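Local coordinates for putative laminarinase (Phanerochaete chrysosporium, PDB 2WLQ), which probably hydrolyses beta-glucans such as laminarin as a family 16 glycoside hydrolase, and is present here as a nucleophile-disabled mutant holding laminari-oligosaccharide, at residues C96-A101 with L251-D256. The protein carries 1 engineered substitution. Numbering follows the deposited sequence.
With BGC (beta-D-glucopyranose), chain C; BGC (beta-D-glucopyranose), chain B.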
# COMPACT_ATOMS: atom_id res chain seq x y z
N CYS A 96 0.12 -6.30 15.82
CA CYS A 96 -0.66 -7.47 15.48
C CYS A 96 -2.05 -7.05 15.03
O CYS A 96 -2.69 -6.19 15.63
CB CYS A 96 -0.78 -8.40 16.68
SG CYS A 96 0.65 -9.53 16.88
N GLY A 97 -2.53 -7.70 13.98
CA GLY A 97 -3.82 -7.39 13.41
C GLY A 97 -3.81 -6.33 12.31
O GLY A 97 -4.81 -6.19 11.59
N THR A 98 -2.69 -5.61 12.16
CA THR A 98 -2.66 -4.52 11.17
C THR A 98 -2.56 -5.02 9.74
O THR A 98 -1.87 -6.01 9.47
CB THR A 98 -1.51 -3.50 11.39
OG1 THR A 98 -0.26 -4.20 11.39
CG2 THR A 98 -1.71 -2.76 12.69
N TRP A 99 -3.19 -4.29 8.84
CA TRP A 99 -3.15 -4.60 7.41
C TRP A 99 -3.12 -3.25 6.68
O TRP A 99 -4.17 -2.73 6.25
CB TRP A 99 -4.36 -5.45 7.05
CG TRP A 99 -4.51 -5.82 5.60
CD1 TRP A 99 -3.63 -5.58 4.58
CD2 TRP A 99 -5.61 -6.55 5.03
NE1 TRP A 99 -4.15 -6.07 3.39
CE2 TRP A 99 -5.36 -6.67 3.65
CE3 TRP A 99 -6.80 -7.06 5.55
CZ2 TRP A 99 -6.27 -7.29 2.78
CZ3 TRP A 99 -7.68 -7.72 4.69
CH2 TRP A 99 -7.41 -7.83 3.33
N PRO A 100 -1.91 -2.65 6.58
CA PRO A 100 -1.76 -1.39 5.89
C PRO A 100 -1.55 -1.63 4.37
O PRO A 100 -1.07 -2.69 3.94
CB PRO A 100 -0.48 -0.82 6.51
CG PRO A 100 0.37 -2.03 6.77
CD PRO A 100 -0.64 -3.12 7.19
N ALA A 101 -1.86 -0.61 3.56
CA ALA A 101 -1.58 -0.74 2.14
C ALA A 101 -1.46 0.63 1.49
O ALA A 101 -2.12 1.60 1.90
CB ALA A 101 -2.68 -1.52 1.47
N LEU A 251 -5.33 1.84 6.32
CA LEU A 251 -4.96 0.90 7.35
C LEU A 251 -6.22 0.23 7.85
O LEU A 251 -7.10 0.92 8.39
CB LEU A 251 -4.28 1.60 8.54
CG LEU A 251 -4.08 0.75 9.81
CD1 LEU A 251 -3.21 -0.48 9.62
CD2 LEU A 251 -3.54 1.66 10.91
N THR A 252 -6.33 -1.08 7.63
CA THR A 252 -7.41 -1.87 8.20
C THR A 252 -6.83 -2.82 9.22
O THR A 252 -5.62 -2.85 9.47
CB THR A 252 -8.34 -2.51 7.12
OG1 THR A 252 -9.54 -2.97 7.76
CG2 THR A 252 -7.67 -3.67 6.38
N PHE A 253 -7.72 -3.57 9.87
CA PHE A 253 -7.37 -4.54 10.87
C PHE A 253 -8.12 -5.84 10.64
O PHE A 253 -9.29 -5.84 10.24
CB PHE A 253 -7.81 -4.06 12.26
CG PHE A 253 -7.13 -2.82 12.70
CD1 PHE A 253 -7.71 -1.56 12.46
CD2 PHE A 253 -5.92 -2.91 13.37
CE1 PHE A 253 -7.05 -0.39 12.85
CE2 PHE A 253 -5.27 -1.77 13.80
CZ PHE A 253 -5.83 -0.52 13.52
N CYS A 254 -7.45 -6.96 10.89
CA CYS A 254 -8.09 -8.28 10.76
C CYS A 254 -8.70 -8.41 9.35
O CYS A 254 -8.03 -8.15 8.36
CB CYS A 254 -9.13 -8.47 11.86
SG CYS A 254 -8.49 -8.19 13.54
N GLY A 255 -9.96 -8.85 9.23
CA GLY A 255 -10.57 -8.94 7.91
C GLY A 255 -10.14 -10.15 7.10
O GLY A 255 -9.52 -11.07 7.62
N ASP A 256 -10.39 -10.10 5.80
CA ASP A 256 -10.39 -11.31 5.00
C ASP A 256 -9.01 -11.94 4.87
O ASP A 256 -8.90 -13.15 4.67
CB ASP A 256 -11.05 -11.02 3.65
CG ASP A 256 -12.55 -10.74 3.79
OD1 ASP A 256 -13.12 -11.05 4.86
OD2 ASP A 256 -13.18 -10.20 2.84
C2 BGC C . -7.24 -5.68 -2.71
C3 BGC C . -8.16 -4.66 -2.04
C4 BGC C . -7.47 -4.26 -0.74
C5 BGC C . -6.15 -3.59 -1.10
C6 BGC C . -5.36 -3.03 0.08
C1 BGC C . -5.87 -5.05 -2.95
O1 BGC C . -4.99 -6.06 -3.33
O2 BGC C . -7.71 -6.06 -3.98
O3 BGC C . -9.41 -5.21 -1.69
O4 BGC C . -8.27 -3.33 -0.03
O5 BGC C . -5.35 -4.55 -1.75
O6 BGC C . -5.07 -4.04 1.05
C2 BGC B . -6.01 -9.58 -0.15
C3 BGC B . -5.16 -8.76 -1.12
C4 BGC B . -3.70 -9.17 -1.14
C5 BGC B . -3.58 -10.66 -1.37
C6 BGC B . -2.14 -11.11 -1.30
C1 BGC B . -5.77 -11.05 -0.41
O2 BGC B . -7.35 -9.16 -0.36
O3 BGC B . -5.27 -7.40 -0.81
O4 BGC B . -3.05 -8.51 -2.23
O5 BGC B . -4.38 -11.32 -0.39
O6 BGC B . -2.10 -12.47 -1.70
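The Trp99 indole meets the 251-256 segment along its six-membered rim: the carbonyl O of Cys254 sits at the edge, near the ring plane, 3.3 Å from CE3, and the backbone N of Asp256 follows beside CZ3. Thr252, whose side chain runs beside that of Trp99 in the same direction, brings CG2 obliquely to 3.6 Å from CE3. Two glucoses also meet the indole: O2 of the chain B glucose lies in plane at the edge, near CH2, and O6 of the chain C glucose comes obliquely, 3.2 Å from NE1. With CG anti to the backbone N (chi1 178°), the indole is placed between strand 246-253 and these glucoses. Its NE1 is hydrogen-bonded to Glu120, which also binds glucose, and the Trp99 and Trp257 rings meet edge-to-face.

On the other face of the sheet, the Phe253 ring is met obliquely by Thr98 CG2, 3.9 Å from CE2. Leu251 CD1 reaches Thr98 CB and Pro100 CB there.

The antiparallel backbones are joined around the hydrogen-bonded pair Trp99-Thr252, through Trp99 N to Thr252 O (2.9 Å) and Thr252 N to Trp99 O (3.0 Å). Beyond the strand end, Cys254 N binds Gly97 O in the carbonyl plane at 2.8 Å, and Phe253 CA adds a CA-H...O contact to the same oxygen. Cys254 itself is disulfide-bonded to Cys273.

One face of this pairing is thus buried and largely apolar, with the Thr98 hydroxyl satisfied by Gly95 O, whereas the other presents an indole whose N-H is engaged by an acidic residue at the sugar-binding cleft.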